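Local structure of glycoside Hydrolase (Bacteroides uniformis, 5T99) at residues W87-F92 and V148-L153; K179-E184 and K208-G213; K394-L399 and D436-L441. The protein probably acts as a family 2 beta-galactosidase in an agarose-degrading pathway of a gut symbiont, binding the galactose-like inhibitor galacto-isofagomine in its pocket. All coordinates share one frame; numbering follows the deposited sequence.

Contact 1. Residues W87-F92 and V148-L153; sequences WYRKTF and VLAVQL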
loop_
_atom_site.group_PDB
_atom_site.type_symbol
_atom_site.label_atom_id
_atom_site.label_comp_id
_atom_site.label_asym_id
_atom_site.label_seq_id
_atom_site.Cartn_x
_atom_site.Cartn_y
_atom_site.Cartn_z
ATOM N N TRP A 87 7.572 21.340 13.144
ATOM C CA TRP A 87 7.106 22.554 12.503
ATOM C C TRP A 87 7.601 22.589 11.070
ATOM O O TRP A 87 8.751 22.229 10.804
ATOM C CB TRP A 87 7.633 23.791 13.232
ATOM C CG TRP A 87 6.823 24.249 14.415
ATOM C CD1 TRP A 87 6.986 23.878 15.722
ATOM C CD2 TRP A 87 5.753 25.190 14.401
ATOM N NE1 TRP A 87 6.071 24.526 16.522
ATOM C CE2 TRP A 87 5.309 25.344 15.738
ATOM C CE3 TRP A 87 5.115 25.913 13.387
ATOM C CZ2 TRP A 87 4.264 26.185 16.086
ATOM C CZ3 TRP A 87 4.071 26.768 13.737
ATOM C CH2 TRP A 87 3.659 26.895 15.081
ATOM N N TYR A 88 6.727 23.032 10.160
ATOM C CA TYR A 88 7.112 23.314 8.776
ATOM C C TYR A 88 6.703 24.731 8.411
ATOM O O TYR A 88 5.615 25.169 8.767
ATOM C CB TYR A 88 6.452 22.358 7.795
ATOM C CG TYR A 88 6.811 20.901 7.942
ATOM C CD1 TYR A 88 7.687 20.288 7.052
ATOM C CD2 TYR A 88 6.229 20.116 8.939
ATOM C CE1 TYR A 88 7.991 18.935 7.168
ATOM C CE2 TYR A 88 6.529 18.767 9.063
ATOM C CZ TYR A 88 7.405 18.191 8.174
ATOM O OH TYR A 88 7.697 16.873 8.291
ATOM N N ARG A 89 7.576 25.432 7.693
ATOM C CA ARG A 89 7.292 26.776 7.204
ATOM C C ARG A 89 7.728 26.872 5.764
ATOM O O ARG A 89 8.768 26.341 5.406
ATOM C CB ARG A 89 8.066 27.823 8.008
ATOM C CG ARG A 89 7.527 28.110 9.401
ATOM C CD ARG A 89 8.485 29.040 10.151
ATOM N NE ARG A 89 8.635 30.351 9.497
ATOM C CZ ARG A 89 7.877 31.429 9.712
ATOM N NH1 ARG A 89 6.854 31.415 10.560
ATOM N NH2 ARG A 89 8.139 32.549 9.054
ATOM N N LYS A 90 6.930 27.545 4.946
ATOM C CA LYS A 90 7.302 27.861 3.572
ATOM C C LYS A 90 6.992 29.325 3.321
ATOM O O LYS A 90 5.908 29.791 3.649
ATOM C CB LYS A 90 6.547 26.981 2.578
ATOM C CG LYS A 90 6.851 27.302 1.120
ATOM C CD LYS A 90 6.367 26.220 0.167
ATOM C CE LYS A 90 6.612 26.612 -1.288
ATOM N NZ LYS A 90 6.219 25.558 -2.268
ATOM N N THR A 91 7.957 30.033 2.734
ATOM C CA THR A 91 7.862 31.470 2.492
ATOM C C THR A 91 7.850 31.669 0.979
ATOM O O THR A 91 8.709 31.121 0.288
ATOM C CB THR A 91 9.049 32.222 3.152
ATOM O OG1 THR A 91 9.079 31.928 4.554
ATOM C CG2 THR A 91 8.946 33.731 2.974
ATOM N N PHE A 92 6.884 32.433 0.471
ATOM C CA PHE A 92 6.677 32.551 -0.976
ATOM C C PHE A 92 6.061 33.892 -1.366
ATOM O O PHE A 92 5.240 34.442 -0.631
ATOM C CB PHE A 92 5.801 31.387 -1.502
ATOM C CG PHE A 92 4.415 31.324 -0.896
ATOM C CD1 PHE A 92 3.319 31.862 -1.564
ATOM C CD2 PHE A 92 4.207 30.738 0.352
ATOM C CE1 PHE A 92 2.049 31.814 -1.002
ATOM C CE2 PHE A 92 2.938 30.684 0.916
ATOM C CZ PHE A 92 1.856 31.217 0.235
ATOM N N VAL A 148 3.761 33.476 4.335
ATOM C CA VAL A 148 4.318 32.416 5.171
ATOM C C VAL A 148 3.224 31.415 5.546
ATOM O O VAL A 148 2.315 31.714 6.337
ATOM C CB VAL A 148 4.979 33.003 6.447
ATOM C CG1 VAL A 148 5.462 31.905 7.385
ATOM C CG2 VAL A 148 6.147 33.920 6.077
ATOM N N LEU A 149 3.340 30.222 4.978
ATOM C CA LEU A 149 2.512 29.097 5.351
ATOM C C LEU A 149 3.257 28.292 6.414
ATOM O O LEU A 149 4.383 27.838 6.167
ATOM C CB LEU A 149 2.221 28.223 4.123
ATOM C CG LEU A 149 1.290 27.024 4.311
ATOM C CD1 LEU A 149 -0.047 27.467 4.875
ATOM C CD2 LEU A 149 1.128 26.289 2.987
ATOM N N ALA A 150 2.618 28.123 7.579
ATOM C CA ALA A 150 3.194 27.404 8.718
ATOM C C ALA A 150 2.307 26.236 9.108
ATOM O O ALA A 150 1.103 26.401 9.233
ATOM C CB ALA A 150 3.351 28.337 9.909
ATOM N N VAL A 151 2.916 25.075 9.316
ATOM C CA VAL A 151 2.211 23.872 9.741
ATOM C C VAL A 151 2.888 23.373 11.002
ATOM O O VAL A 151 4.112 23.205 11.026
ATOM C CB VAL A 151 2.237 22.763 8.660
ATOM C CG1 VAL A 151 1.563 21.492 9.157
ATOM C CG2 VAL A 151 1.557 23.244 7.382
ATOM N N GLN A 152 2.095 23.160 12.050
ATOM C CA GLN A 152 2.564 22.489 13.263
ATOM C C GLN A 152 1.863 21.139 13.393
ATOM O O GLN A 152 0.626 21.062 13.355
ATOM C CB GLN A 152 2.284 23.332 14.512
ATOM C CG GLN A 152 2.828 22.737 15.811
ATOM C CD GLN A 152 2.069 23.183 17.065
ATOM O OE1 GLN A 152 0.846 23.328 17.063
ATOM N NE2 GLN A 152 2.801 23.366 18.150
ATOM N N LEU A 153 2.664 20.093 13.558
ATOM C CA LEU A 153 2.173 18.763 13.836
ATOM C C LEU A 153 2.509 18.402 15.282
ATOM O O LEU A 153 3.652 18.567 15.701
ATOM C CB LEU A 153 2.832 17.774 12.874
ATOM C CG LEU A 153 2.604 18.072 11.388
ATOM C CD1 LEU A 153 3.428 17.125 10.535
ATOM C CD2 LEU A 153 1.136 17.972 11.018
#

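Contact 2. Residues K179-E184 and K208-G213; sequences KVYIPE and KNATFG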
loop_
_atom_site.group_PDB
_atom_site.type_symbol
_atom_site.label_atom_id
_atom_site.label_comp_id
_atom_site.label_asym_id
_atom_site.label_seq_id
_atom_site.Cartn_x
_atom_site.Cartn_y
_atom_site.Cartn_z
ATOM N N LYS A 179 -13.018 32.337 -10.325
ATOM C CA LYS A 179 -14.103 32.329 -9.341
ATOM C C LYS A 179 -15.319 31.429 -9.684
ATOM O O LYS A 179 -16.229 31.272 -8.845
ATOM C CB LYS A 179 -14.533 33.758 -9.035
ATOM C CG LYS A 179 -13.456 34.524 -8.284
ATOM C CD LYS A 179 -13.895 35.939 -7.954
ATOM C CE LYS A 179 -12.752 36.742 -7.350
ATOM N NZ LYS A 179 -13.249 37.927 -6.596
ATOM N N VAL A 180 -15.334 30.848 -10.890
ATOM C CA VAL A 180 -16.226 29.744 -11.217
ATOM C C VAL A 180 -15.371 28.503 -11.465
ATOM O O VAL A 180 -14.588 28.455 -12.416
ATOM C CB VAL A 180 -17.099 30.051 -12.450
ATOM C CG1 VAL A 180 -18.148 28.963 -12.648
ATOM C CG2 VAL A 180 -17.777 31.412 -12.303
ATOM N N TYR A 181 -15.528 27.496 -10.614
ATOM C CA TYR A 181 -14.636 26.332 -10.642
ATOM C C TYR A 181 -15.216 25.110 -9.935
ATOM O O TYR A 181 -16.161 25.204 -9.132
ATOM C CB TYR A 181 -13.292 26.669 -9.969
ATOM C CG TYR A 181 -13.436 26.905 -8.473
ATOM C CD1 TYR A 181 -13.064 25.930 -7.548
ATOM C CD2 TYR A 181 -13.987 28.091 -7.987
ATOM C CE1 TYR A 181 -13.216 26.142 -6.185
ATOM C CE2 TYR A 181 -14.154 28.309 -6.622
ATOM C CZ TYR A 181 -13.766 27.340 -5.727
ATOM O OH TYR A 181 -13.938 27.575 -4.381
ATOM N N ILE A 182 -14.578 23.977 -10.216
ATOM C CA ILE A 182 -14.870 22.698 -9.569
ATOM C C ILE A 182 -14.066 22.599 -8.256
ATOM O O ILE A 182 -12.840 22.570 -8.307
ATOM C CB ILE A 182 -14.526 21.532 -10.530
ATOM C CG1 ILE A 182 -15.442 21.586 -11.762
ATOM C CG2 ILE A 182 -14.648 20.183 -9.839
ATOM C CD1 ILE A 182 -14.892 20.847 -12.961
ATOM N N PRO A 183 -14.750 22.542 -7.083
ATOM C CA PRO A 183 -14.067 22.425 -5.778
ATOM C C PRO A 183 -13.536 21.025 -5.552
ATOM O O PRO A 183 -13.674 20.181 -6.448
ATOM C CB PRO A 183 -15.164 22.760 -4.775
ATOM C CG PRO A 183 -16.412 22.297 -5.449
ATOM C CD PRO A 183 -16.214 22.504 -6.924
ATOM N N GLU A 184 -12.925 20.762 -4.393
ATOM C CA GLU A 184 -12.189 19.498 -4.241
ATOM C C GLU A 184 -13.129 18.305 -4.283
ATOM O O GLU A 184 -14.264 18.391 -3.833
ATOM C CB GLU A 184 -11.267 19.448 -3.010
ATOM C CG GLU A 184 -11.933 19.590 -1.654
ATOM C CD GLU A 184 -11.092 19.032 -0.496
ATOM O OE1 GLU A 184 -9.934 18.553 -0.698
ATOM O OE2 GLU A 184 -11.607 19.083 0.635
ATOM N N LYS A 208 -18.681 25.548 -8.127
ATOM C CA LYS A 208 -18.777 26.616 -7.140
ATOM C C LYS A 208 -18.751 27.961 -7.867
ATOM O O LYS A 208 -17.910 28.182 -8.746
ATOM C CB LYS A 208 -17.604 26.520 -6.160
ATOM C CG LYS A 208 -17.655 27.481 -4.974
ATOM C CD LYS A 208 -18.721 27.067 -3.963
ATOM C CE LYS A 208 -18.733 27.970 -2.737
ATOM N NZ LYS A 208 -19.135 29.361 -3.101
ATOM N N ASN A 209 -19.676 28.844 -7.491
ATOM C CA ASN A 209 -19.764 30.205 -8.036
ATOM C C ASN A 209 -19.345 31.206 -6.953
ATOM O O ASN A 209 -20.161 31.633 -6.134
ATOM C CB ASN A 209 -21.195 30.499 -8.515
ATOM C CG ASN A 209 -21.333 31.870 -9.169
ATOM O OD1 ASN A 209 -20.372 32.635 -9.251
ATOM N ND2 ASN A 209 -22.538 32.179 -9.646
ATOM N N ALA A 210 -18.067 31.579 -6.974
ATOM C CA ALA A 210 -17.521 32.566 -6.039
ATOM C C ALA A 210 -17.638 34.015 -6.541
ATOM O O ALA A 210 -17.062 34.895 -5.916
ATOM C CB ALA A 210 -16.061 32.233 -5.708
ATOM N N THR A 211 -18.353 34.272 -7.651
ATOM C CA THR A 211 -18.628 35.659 -8.088
ATOM C C THR A 211 -19.785 36.243 -7.267
ATOM O O THR A 211 -20.367 35.547 -6.422
ATOM C CB THR A 211 -18.959 35.793 -9.607
ATOM O OG1 THR A 211 -20.302 35.359 -9.880
ATOM C CG2 THR A 211 -17.965 35.028 -10.482
ATOM N N PHE A 212 -20.117 37.515 -7.524
ATOM C CA PHE A 212 -21.302 38.158 -6.927
ATOM C C PHE A 212 -22.508 38.155 -7.879
ATOM O O PHE A 212 -23.486 38.866 -7.642
ATOM C CB PHE A 212 -20.969 39.585 -6.432
ATOM C CG PHE A 212 -20.069 39.616 -5.217
ATOM C CD1 PHE A 212 -20.518 39.122 -3.984
ATOM C CD2 PHE A 212 -18.776 40.135 -5.293
ATOM C CE1 PHE A 212 -19.691 39.139 -2.860
ATOM C CE2 PHE A 212 -17.950 40.156 -4.173
ATOM C CZ PHE A 212 -18.406 39.658 -2.955
ATOM N N GLY A 213 -22.454 37.340 -8.935
ATOM C CA GLY A 213 -23.566 37.197 -9.879
ATOM C C GLY A 213 -24.011 35.757 -10.092
ATOM O O GLY A 213 -23.185 34.841 -10.118
#

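Contact 3. Residues K394-L399 and D436-L441; sequences KDLTSL and DICREL. With EDO (1,2-ethanediol), chain L.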
loop_
_atom_site.group_PDB
_atom_site.type_symbol
_atom_site.label_atom_id
_atom_site.label_comp_id
_atom_site.label_asym_id
_atom_site.label_seq_id
_atom_site.Cartn_x
_atom_site.Cartn_y
_atom_site.Cartn_z
ATOM N N LYS A 394 -16.989 13.403 9.025
ATOM C CA LYS A 394 -16.152 14.206 8.135
ATOM C C LYS A 394 -15.032 13.375 7.485
ATOM O O LYS A 394 -14.773 13.523 6.282
ATOM C CB LYS A 394 -15.540 15.417 8.853
ATOM C CG LYS A 394 -16.515 16.533 9.194
ATOM C CD LYS A 394 -15.836 17.909 9.152
ATOM C CE LYS A 394 -15.777 18.453 7.715
ATOM N NZ LYS A 394 -14.752 19.525 7.512
ATOM N N ASP A 395 -14.384 12.518 8.272
ATOM C CA ASP A 395 -13.290 11.699 7.749
ATOM C C ASP A 395 -13.753 10.591 6.800
ATOM O O ASP A 395 -13.115 10.359 5.773
ATOM C CB ASP A 395 -12.410 11.131 8.876
ATOM C CG ASP A 395 -11.460 12.169 9.450
ATOM O OD1 ASP A 395 -10.924 12.980 8.649
ATOM O OD2 ASP A 395 -11.255 12.179 10.696
ATOM N N LEU A 396 -14.844 9.916 7.134
ATOM C CA LEU A 396 -15.347 8.876 6.255
ATOM C C LEU A 396 -15.906 9.495 4.969
ATOM O O LEU A 396 -15.705 8.952 3.872
ATOM C CB LEU A 396 -16.403 8.025 6.943
ATOM C CG LEU A 396 -17.011 6.910 6.094
ATOM C CD1 LEU A 396 -15.946 5.937 5.618
ATOM C CD2 LEU A 396 -18.064 6.186 6.896
ATOM N N THR A 397 -16.601 10.622 5.109
ATOM C CA THR A 397 -17.051 11.375 3.957
ATOM C C THR A 397 -15.858 11.783 3.089
ATOM O O THR A 397 -15.883 11.580 1.878
ATOM C CB THR A 397 -17.899 12.598 4.356
ATOM O OG1 THR A 397 -19.110 12.145 4.972
ATOM C CG2 THR A 397 -18.251 13.482 3.121
ATOM N N SER A 398 -14.811 12.310 3.715
ATOM C CA SER A 398 -13.598 12.724 2.985
ATOM C C SER A 398 -12.930 11.566 2.237
ATOM O O SER A 398 -12.476 11.741 1.107
ATOM C CB SER A 398 -12.586 13.378 3.930
ATOM O OG SER A 398 -11.436 13.765 3.211
ATOM N N LEU A 399 -12.886 10.391 2.859
ATOM C CA LEU A 399 -12.344 9.196 2.223
ATOM C C LEU A 399 -13.136 8.804 0.958
ATOM O O LEU A 399 -12.566 8.548 -0.098
ATOM C CB LEU A 399 -12.347 8.030 3.217
ATOM C CG LEU A 399 -12.030 6.637 2.662
ATOM C CD1 LEU A 399 -10.598 6.616 2.137
ATOM C CD2 LEU A 399 -12.270 5.561 3.711
ATOM N N ASP A 436 -24.363 3.559 6.907
ATOM C CA ASP A 436 -25.347 4.439 6.254
ATOM C C ASP A 436 -24.679 5.547 5.449
ATOM O O ASP A 436 -25.118 5.843 4.349
ATOM C CB ASP A 436 -26.335 5.047 7.254
ATOM C CG ASP A 436 -27.296 4.025 7.841
ATOM O OD1 ASP A 436 -27.419 2.901 7.293
ATOM O OD2 ASP A 436 -27.925 4.352 8.880
ATOM N N ILE A 437 -23.606 6.124 5.997
ATOM C CA ILE A 437 -22.774 7.111 5.287
ATOM C C ILE A 437 -22.158 6.530 4.011
ATOM O O ILE A 437 -22.143 7.208 2.988
ATOM C CB ILE A 437 -21.677 7.679 6.202
ATOM C CG1 ILE A 437 -22.302 8.563 7.284
ATOM C CG2 ILE A 437 -20.649 8.489 5.421
ATOM C CD1 ILE A 437 -21.449 8.629 8.537
ATOM N N CYS A 438 -21.668 5.291 4.068
ATOM C CA CYS A 438 -21.198 4.598 2.855
ATOM C C CYS A 438 -22.297 4.516 1.788
ATOM O O CYS A 438 -22.058 4.836 0.616
ATOM C CB CYS A 438 -20.671 3.196 3.162
ATOM S SG CYS A 438 -19.187 3.158 4.185
ATOM N N ARG A 439 -23.490 4.107 2.215
ATOM C CA ARG A 439 -24.633 3.943 1.323
ATOM C C ARG A 439 -25.136 5.268 0.760
ATOM O O ARG A 439 -25.548 5.323 -0.388
ATOM C CB ARG A 439 -25.786 3.196 2.019
ATOM C CG ARG A 439 -26.798 2.634 1.022
ATOM C CD ARG A 439 -27.944 1.845 1.650
ATOM N NE ARG A 439 -27.511 0.901 2.689
ATOM C CZ ARG A 439 -27.534 1.128 4.005
ATOM N NH1 ARG A 439 -27.970 2.281 4.519
ATOM N NH2 ARG A 439 -27.101 0.194 4.829
ATOM N N GLU A 440 -25.105 6.321 1.578
ATOM C CA GLU A 440 -25.545 7.655 1.157
ATOM C C GLU A 440 -24.579 8.209 0.118
ATOM O O GLU A 440 -25.030 8.717 -0.902
ATOM C CB GLU A 440 -25.758 8.590 2.381
ATOM C CG GLU A 440 -25.382 10.086 2.278
ATOM C CD GLU A 440 -25.226 10.757 3.676
ATOM O OE1 GLU A 440 -26.090 10.509 4.564
ATOM O OE2 GLU A 440 -24.233 11.513 3.908
ATOM N N LEU A 441 -23.270 8.071 0.346
ATOM C CA LEU A 441 -22.259 8.730 -0.499
ATOM C C LEU A 441 -21.833 7.949 -1.736
ATOM O O LEU A 441 -21.577 8.544 -2.767
ATOM C CB LEU A 441 -21.016 9.082 0.317
ATOM C CG LEU A 441 -21.244 10.151 1.384
ATOM C CD1 LEU A 441 -20.024 10.245 2.280
ATOM C CD2 LEU A 441 -21.589 11.516 0.790
HETATM C C1 EDO L . -26.418 8.377 -4.657
HETATM O O1 EDO L . -26.437 8.750 -3.277
HETATM C C2 EDO L . -25.155 8.899 -5.334
HETATM O O2 EDO L . -24.897 10.245 -4.936
HETATM O O HOH W 1 -21.537 13.155 4.538
#

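Contact 1. Residues W87-F92 and V148-L153
Y88 and V151 exchange two nearly straight backbone hydrogen bonds, Y88 N reaching V151 O at 2.8 Å and V151 N returning one of the same length to Y88 O. K90 and L149 form the next such pair, with 2.8 Å from K90 N to L149 O. The strand axes run 171° apart, antiparallel, and the register is set by these pairs alternating with the non-hydrogen-bonded pairs W87–Q152, R89–A150 and T91–V148. On the face carrying the latter, W87 holds its CG beside the backbone N (chi1 -85°), and the indole leans across onto Q152. There Q152 CB stands 3.6 Å from the centroid of the W87 six-membered ring and only 4° off its normal, a CH-pi contact, while A150 CB comes to the ring edge. R89 turns one guanidinium face to V148 CG1, which lies 3.2 Å from R89 NH2; the charged end of R89 is held by D51 in a salt bridge and by the carbonyls of A44 and A46. On the other face, apolar atoms meet across the strands: Y88 CE2 approaches L153 CD1 at 3.8 Å, and the F92 ring offers its edge to L149 CB. L149 and V151 also press on F107 of strand 102-107, which belongs to another sheet. Two inner strands of one sheet packed against a second are typical of the beta sandwich of the family 2 sugar-binding domain.

Contact 2. Residues K179-E184 and K208-G213
Y181 and K208 are brought together by their first torsions. Y181 CG sits between its own backbone N and carbonyl carbon (chi1 68°), the crowded position, which stands the phenol ring beside the neighbouring strand; K208 CG is trans to the backbone N (chi1 -173°), so that the aliphatic start of the lysine runs alongside the ring, both side chains pointing the same way. K208 CB lies over one ring face, 4.2 Å from the centroid of the Y181 ring, a CH-pi contact, and K208 CG follows at 3.8 Å from Y181 OH. The edge of the ring is met by A210 CB. The backbones of the same two residues are bonded in both directions: K208 N to Y181 O at 2.7 Å with an N-H...O angle of 173°, and Y181 N to K208 O at a longer 3.1 Å. Two residues further along, past the non-hydrogen-bonded V180–N209 pair, A210 N gives a short 2.6 Å bond to K179 O. This pairing lies at the open end of the antiparallel hairpin made by strands 180-194 and 198-209, part of a three-stranded sheet in a family 2 beta-sandwich domain. Past N209 the chain leaves the strand through two overlapping turns. N209 OD1 accepts from T211 N, an Asx turn, and from T211 OG1 at 2.8 Å, the hydroxyl donating onto a lone pair of N209 OD1 in the carbonyl plane; T211 OG1 in turn accepts from G213 N, an ST turn. The other end of the N209 amide is fixed as well, since N209 ND2 binds G213 O at 2.8 Å and also V240 O, leaving the group little scope to rotate. The threonine methyl, T211 CG2, turns back to the 179-184 segment, 3.9 Å from K179 CB, and also touches V180 CG2.

Contact 3. Residues K394-L399 and D436-L441
In the TIM-barrel domain, where helices pack round a parallel sheet, L396 and T397 of helix 388-403 meet I437, C438 and L441 of helix 427-441. The two helices flank strand 409-416 in sequence, and their segments run in broadly the same direction, as successive beta-alpha units require: the axes approach to 10.2 Å and cross at -37°. No direct hydrogen bond joins them, and only 211 Å² is buried, so the direct contacts are van der Waals, mostly between methyl groups. L396 has its CG trans to the backbone N (chi1 179°), which carries the branch toward the other helix; there L396 CD2 lies 3.8 Å from I437 CG2 and 4.2 Å from C438 SG. C438 also touches W412 and I414, linking this interface to the barrel strand. Nearer the surface, T397 and L441 cross at about a right angle, with L441 CD1 3.4 Å from T397 OG1 and 3.8 Å from T397 CG2. The threonine hydroxyl, bonded to K393 O one turn back in its own helix, also accepts from a water 2.7 Å from T397 OG1, and that water donates a longer bond of 3.2 Å to E440 OE2.

The three contacts follow one another along the chain in separate domains, and none touches another. The centres of contacts 1 and 2 are 27 Å apart, yet strand 102-107 connects them: I105 packs on L149 and F107 on L149 and V151 of contact 1, while I102 meets Y181 and A210 of contact 2. Contact 3 lies 30 Å from contact 1 and 24 Å from contact 2 between centres, the latter pair approaching to about 6 Å at their nearest atoms. D395 of contact 3 binds T131 of the sugar-binding domain. No contact contributes a residue to the galacto-isofagomine pocket; strand 409-416, which lies between the helices of contact 3 in the chain, ends at N416, which with E417 lines it.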